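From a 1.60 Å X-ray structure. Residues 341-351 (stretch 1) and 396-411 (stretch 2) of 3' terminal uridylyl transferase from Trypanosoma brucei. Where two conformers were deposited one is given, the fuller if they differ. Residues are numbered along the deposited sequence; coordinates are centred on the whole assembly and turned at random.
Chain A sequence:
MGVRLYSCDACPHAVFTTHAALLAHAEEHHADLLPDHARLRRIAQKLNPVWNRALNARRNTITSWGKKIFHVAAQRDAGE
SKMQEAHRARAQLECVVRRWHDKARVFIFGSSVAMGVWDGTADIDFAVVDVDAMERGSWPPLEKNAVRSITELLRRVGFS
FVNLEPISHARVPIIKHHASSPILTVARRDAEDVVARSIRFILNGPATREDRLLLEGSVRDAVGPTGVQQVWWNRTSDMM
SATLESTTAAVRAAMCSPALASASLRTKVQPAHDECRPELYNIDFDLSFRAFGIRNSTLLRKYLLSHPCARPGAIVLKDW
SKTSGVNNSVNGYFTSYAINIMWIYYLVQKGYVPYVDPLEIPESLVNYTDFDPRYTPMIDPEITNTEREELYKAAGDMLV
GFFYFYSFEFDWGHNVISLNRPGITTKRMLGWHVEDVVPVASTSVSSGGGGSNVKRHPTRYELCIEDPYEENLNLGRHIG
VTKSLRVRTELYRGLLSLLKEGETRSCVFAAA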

# COMPACT_ATOMS: atom_id res chain seq x y z
N ILE A 341 -5.71 -6.83 -8.23
CA ILE A 341 -5.53 -7.60 -9.45
C ILE A 341 -6.87 -8.19 -9.91
O ILE A 341 -7.16 -8.19 -11.12
N MET A 342 -7.68 -8.69 -8.98
CA MET A 342 -9.01 -9.16 -9.36
C MET A 342 -9.80 -8.05 -10.07
O MET A 342 -10.43 -8.30 -11.08
N TRP A 343 -9.79 -6.85 -9.52
CA TRP A 343 -10.56 -5.76 -10.09
C TRP A 343 -10.01 -5.39 -11.46
O TRP A 343 -10.76 -5.26 -12.43
N ILE A 344 -8.70 -5.25 -11.56
CA ILE A 344 -8.12 -4.84 -12.85
C ILE A 344 -8.32 -5.91 -13.93
O ILE A 344 -8.61 -5.59 -15.08
N TYR A 345 -8.17 -7.19 -13.55
CA TYR A 345 -8.36 -8.27 -14.53
C TYR A 345 -9.78 -8.21 -15.08
O TYR A 345 -9.98 -8.34 -16.29
N TYR A 346 -10.75 -8.01 -14.20
CA TYR A 346 -12.14 -7.81 -14.63
C TYR A 346 -12.26 -6.61 -15.59
O TYR A 346 -12.90 -6.71 -16.65
N LEU A 347 -11.67 -5.47 -15.23
CA LEU A 347 -11.73 -4.31 -16.10
C LEU A 347 -11.14 -4.59 -17.47
O LEU A 347 -11.68 -4.12 -18.48
N VAL A 348 -10.03 -5.33 -17.52
CA VAL A 348 -9.40 -5.61 -18.81
C VAL A 348 -10.28 -6.55 -19.60
O VAL A 348 -10.53 -6.32 -20.79
N GLN A 349 -10.77 -7.61 -18.96
CA GLN A 349 -11.49 -8.66 -19.70
C GLN A 349 -12.80 -8.13 -20.25
O GLN A 349 -13.26 -8.56 -21.32
N LYS A 350 -13.37 -7.16 -19.55
CA LYS A 350 -14.64 -6.55 -19.96
C LYS A 350 -14.46 -5.30 -20.82
O LYS A 350 -15.45 -4.71 -21.27
N GLY A 351 -13.22 -4.89 -21.04
CA GLY A 351 -12.91 -3.80 -21.96
C GLY A 351 -13.04 -2.40 -21.40
O GLY A 351 -13.05 -1.44 -22.15
N GLY A 396 -21.50 2.23 -10.43
CA GLY A 396 -22.40 1.21 -9.94
C GLY A 396 -22.46 0.01 -10.87
O GLY A 396 -22.40 -1.14 -10.42
N ASP A 397 -22.59 0.26 -12.17
CA ASP A 397 -22.64 -0.83 -13.15
C ASP A 397 -21.37 -1.69 -13.06
O ASP A 397 -21.41 -2.93 -13.15
N MET A 398 -20.23 -1.02 -12.95
CA MET A 398 -18.95 -1.73 -12.93
C MET A 398 -18.76 -2.56 -11.68
O MET A 398 -18.25 -3.68 -11.75
N LEU A 399 -19.17 -2.03 -10.54
CA LEU A 399 -19.04 -2.78 -9.30
C LEU A 399 -19.98 -3.98 -9.24
O LEU A 399 -19.57 -5.08 -8.87
N VAL A 400 -21.24 -3.79 -9.62
CA VAL A 400 -22.16 -4.92 -9.70
C VAL A 400 -21.60 -5.96 -10.67
O VAL A 400 -21.63 -7.17 -10.42
N GLY A 401 -21.04 -5.47 -11.77
CA GLY A 401 -20.50 -6.34 -12.79
C GLY A 401 -19.31 -7.15 -12.29
O GLY A 401 -19.12 -8.28 -12.74
N PHE A 402 -18.52 -6.58 -11.37
CA PHE A 402 -17.37 -7.29 -10.79
C PHE A 402 -17.88 -8.51 -10.00
O PHE A 402 -17.38 -9.63 -10.14
N PHE A 403 -18.88 -8.28 -9.17
CA PHE A 403 -19.42 -9.37 -8.34
C PHE A 403 -20.13 -10.39 -9.22
O PHE A 403 -20.02 -11.59 -8.99
N TYR A 404 -20.84 -9.93 -10.25
CA TYR A 404 -21.42 -10.89 -11.19
C TYR A 404 -20.36 -11.73 -11.94
O TYR A 404 -20.51 -12.96 -12.05
N PHE A 405 -19.32 -11.07 -12.44
CA PHE A 405 -18.24 -11.74 -13.17
C PHE A 405 -17.63 -12.85 -12.33
O PHE A 405 -17.48 -13.99 -12.81
N TYR A 406 -17.33 -12.55 -11.07
CA TYR A 406 -16.65 -13.57 -10.28
C TYR A 406 -17.59 -14.59 -9.68
O TYR A 406 -17.15 -15.65 -9.24
N SER A 407 -18.88 -14.28 -9.66
CA SER A 407 -19.83 -15.26 -9.16
C SER A 407 -20.30 -16.23 -10.26
O SER A 407 -20.58 -17.40 -9.97
N PHE A 408 -20.37 -15.78 -11.52
CA PHE A 408 -21.00 -16.59 -12.59
C PHE A 408 -20.22 -16.75 -13.88
O PHE A 408 -20.47 -17.69 -14.63
N GLU A 409 -19.31 -15.84 -14.18
CA GLU A 409 -18.65 -15.85 -15.49
C GLU A 409 -17.24 -16.42 -15.42
O GLU A 409 -16.87 -17.31 -16.21
N PHE A 410 -16.44 -15.92 -14.48
CA PHE A 410 -15.05 -16.37 -14.39
C PHE A 410 -14.97 -17.86 -14.03
O PHE A 410 -15.65 -18.32 -13.10
N ASP A 411 -14.10 -18.59 -14.73
CA ASP A 411 -13.98 -20.03 -14.51
C ASP A 411 -12.92 -20.28 -13.45
O ASP A 411 -11.75 -20.52 -13.77

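Where two helices cross nearly at right angles, here at 97° with axes 10.3 Å apart, a polar group carried into the apolar interface is costly to leave unpaired, and backbone carbonyls can serve as partners. Y346 (chi1 t) points toward the second helix and fits as a knob among M398, G401, F402 and F405. F402 CA lies over one face of the Y346 ring, 3.7 Å from its centroid. G401 makes room for the phenol: a CB on this residue would fall about 2.2 Å from Y346 OH. Y346 OH lies 2.9 Å from M398 O, a weak hydrogen bond, and not a settled one, because the proton has another acceptor within reach.

Y406 (chi1 m), on the second helix, makes the firmer bond: Y406 OH donates to M342 O at 2.7 Å, adding to the helical bond that this carbonyl receives from Y346 N. M342 (m, t, p) returns the contact by laying CE over the Y406 ring face, 3.7 Å from the centroid.

W343 and Y345, both t, start sideways but reach inward: W343 CE3 meets F402 CD2 at 3.7 Å, while its NE1 is satisfied elsewhere in the structure, and Y345 CE2 meets F410 CE1 at 3.7 Å. At the exposed margin, K350 passes CE 3.7 Å from F405 CD1, and its NZ forms a salt bridge with E409 OE2 at 2.6 Å.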

# COMPACT_ATOMS: atom_id res chain seq x y z
CB ILE A 341 -4.44 -8.66 -9.30
CG1 ILE A 341 -3.09 -7.95 -9.13
CG2 ILE A 341 -4.41 -9.62 -10.52
CD1 ILE A 341 -1.99 -8.84 -8.52
CB MET A 342 -9.82 -9.63 -8.15
CG MET A 342 -9.29 -10.90 -7.52
SD MET A 342 -10.38 -11.47 -6.21
CE MET A 342 -11.89 -11.82 -7.11
CB TRP A 343 -10.46 -4.59 -9.10
CG TRP A 343 -10.96 -3.24 -9.56
CD1 TRP A 343 -10.23 -2.08 -9.59
CD2 TRP A 343 -12.32 -2.86 -9.90
NE1 TRP A 343 -11.04 -1.02 -9.97
CE2 TRP A 343 -12.32 -1.48 -10.15
CE3 TRP A 343 -13.51 -3.57 -10.04
CZ2 TRP A 343 -13.46 -0.78 -10.52
CZ3 TRP A 343 -14.66 -2.87 -10.40
CH2 TRP A 343 -14.62 -1.49 -10.66
CB ILE A 344 -6.66 -4.55 -12.69
CG1 ILE A 344 -6.53 -3.28 -11.86
CG2 ILE A 344 -6.01 -4.34 -14.04
CD1 ILE A 344 -5.11 -3.06 -11.32
CB TYR A 345 -8.10 -9.64 -13.89
CG TYR A 345 -8.41 -10.80 -14.78
CD1 TYR A 345 -7.52 -11.19 -15.77
CD2 TYR A 345 -9.61 -11.51 -14.62
CE1 TYR A 345 -7.81 -12.30 -16.62
CE2 TYR A 345 -9.89 -12.61 -15.43
CZ TYR A 345 -9.00 -12.98 -16.42
OH TYR A 345 -9.30 -14.04 -17.25
CB TYR A 346 -13.03 -7.65 -13.41
CG TYR A 346 -14.34 -6.94 -13.67
CD1 TYR A 346 -15.38 -7.58 -14.35
CD2 TYR A 346 -14.52 -5.65 -13.23
CE1 TYR A 346 -16.59 -6.93 -14.56
CE2 TYR A 346 -15.72 -4.98 -13.44
CZ TYR A 346 -16.74 -5.62 -14.13
OH TYR A 346 -17.94 -4.97 -14.31
CB LEU A 347 -11.00 -3.09 -15.47
CG LEU A 347 -11.59 -2.58 -14.15
CD1 LEU A 347 -10.74 -1.42 -13.61
CD2 LEU A 347 -13.08 -2.16 -14.33
CB VAL A 348 -8.02 -6.25 -18.61
CG1 VAL A 348 -7.51 -6.82 -19.96
CG2 VAL A 348 -7.04 -5.26 -18.01
CB GLN A 349 -11.72 -9.91 -18.84
CG GLN A 349 -10.45 -10.64 -18.52
CD GLN A 349 -9.70 -11.08 -19.75
OE1 GLN A 349 -10.29 -11.64 -20.67
NE2 GLN A 349 -8.38 -10.84 -19.77
CB LYS A 350 -15.50 -6.23 -18.73
CG LYS A 350 -16.05 -7.48 -18.02
CD LYS A 350 -16.98 -8.27 -18.95
CE LYS A 350 -17.70 -9.40 -18.21
NZ LYS A 350 -18.57 -10.15 -19.18
CB ASP A 397 -22.64 -0.27 -14.57
CG ASP A 397 -23.97 0.28 -15.00
OD1 ASP A 397 -25.01 0.02 -14.34
OD2 ASP A 397 -23.97 0.99 -16.04
CB MET A 398 -17.82 -0.72 -13.09
CG MET A 398 -17.85 -0.13 -14.48
SD MET A 398 -16.83 1.36 -14.63
CE MET A 398 -15.17 0.67 -14.59
CB LEU A 399 -19.21 -1.88 -8.07
CG LEU A 399 -18.72 -2.57 -6.80
CD1 LEU A 399 -17.22 -2.74 -6.81
CD2 LEU A 399 -19.17 -1.77 -5.53
CB VAL A 400 -23.54 -4.44 -10.18
CG1 VAL A 400 -24.44 -5.65 -10.51
CG2 VAL A 400 -24.13 -3.60 -9.13
CB PHE A 402 -16.58 -6.34 -9.89
CG PHE A 402 -15.57 -7.01 -8.97
CD1 PHE A 402 -15.94 -7.45 -7.70
CD2 PHE A 402 -14.25 -7.15 -9.37
CE1 PHE A 402 -15.03 -8.05 -6.85
CE2 PHE A 402 -13.32 -7.72 -8.52
CZ PHE A 402 -13.71 -8.16 -7.25
CB PHE A 403 -20.33 -8.82 -7.25
CG PHE A 403 -19.57 -8.16 -6.14
CD1 PHE A 403 -18.89 -8.93 -5.21
CD2 PHE A 403 -19.51 -6.77 -6.04
CE1 PHE A 403 -18.18 -8.31 -4.18
CE2 PHE A 403 -18.79 -6.17 -5.03
CZ PHE A 403 -18.13 -6.93 -4.09
CB TYR A 404 -22.38 -10.20 -12.17
CG TYR A 404 -23.13 -11.17 -13.05
CD1 TYR A 404 -24.31 -11.76 -12.60
CD2 TYR A 404 -22.65 -11.50 -14.30
CE1 TYR A 404 -24.99 -12.67 -13.42
CE2 TYR A 404 -23.31 -12.40 -15.11
CZ TYR A 404 -24.48 -12.96 -14.67
OH TYR A 404 -25.13 -13.86 -15.48
CB PHE A 405 -17.19 -10.70 -13.57
CG PHE A 405 -16.04 -11.26 -14.35
CD1 PHE A 405 -16.19 -11.63 -15.68
CD2 PHE A 405 -14.80 -11.44 -13.75
CE1 PHE A 405 -15.12 -12.17 -16.43
CE2 PHE A 405 -13.71 -11.97 -14.50
CZ PHE A 405 -13.87 -12.33 -15.83
CB TYR A 406 -15.73 -12.92 -9.24
CG TYR A 406 -14.49 -12.35 -9.90
CD1 TYR A 406 -13.60 -13.19 -10.57
CD2 TYR A 406 -14.24 -10.97 -9.88
CE1 TYR A 406 -12.46 -12.68 -11.19
CE2 TYR A 406 -13.08 -10.45 -10.50
CZ TYR A 406 -12.21 -11.32 -11.14
OH TYR A 406 -11.08 -10.83 -11.76
CB SER A 407 -21.05 -14.56 -8.51
OG SER A 407 -20.71 -13.81 -7.33
CB PHE A 408 -22.40 -16.05 -12.93
CG PHE A 408 -23.38 -16.22 -11.83
CD1 PHE A 408 -23.82 -17.48 -11.47
CD2 PHE A 408 -23.85 -15.12 -11.12
CE1 PHE A 408 -24.72 -17.65 -10.42
CE2 PHE A 408 -24.74 -15.28 -10.08
CZ PHE A 408 -25.18 -16.54 -9.72
CB GLU A 409 -18.58 -14.43 -16.03
CG GLU A 409 -19.89 -13.72 -16.16
CD GLU A 409 -19.69 -12.40 -16.86
OE1 GLU A 409 -19.93 -11.35 -16.24
OE2 GLU A 409 -19.22 -12.42 -18.02
CB PHE A 410 -14.26 -15.52 -13.38
CG PHE A 410 -12.82 -15.93 -13.31
CD1 PHE A 410 -11.97 -15.65 -14.37
CD2 PHE A 410 -12.34 -16.63 -12.22
CE1 PHE A 410 -10.64 -16.07 -14.36
CE2 PHE A 410 -11.01 -17.07 -12.19
CZ PHE A 410 -10.16 -16.80 -13.26
CB ASP A 411 -13.64 -20.75 -15.80
CG ASP A 411 -13.75 -22.26 -15.67
OD1 ASP A 411 -13.73 -22.79 -14.52
OD2 ASP A 411 -13.88 -22.92 -16.72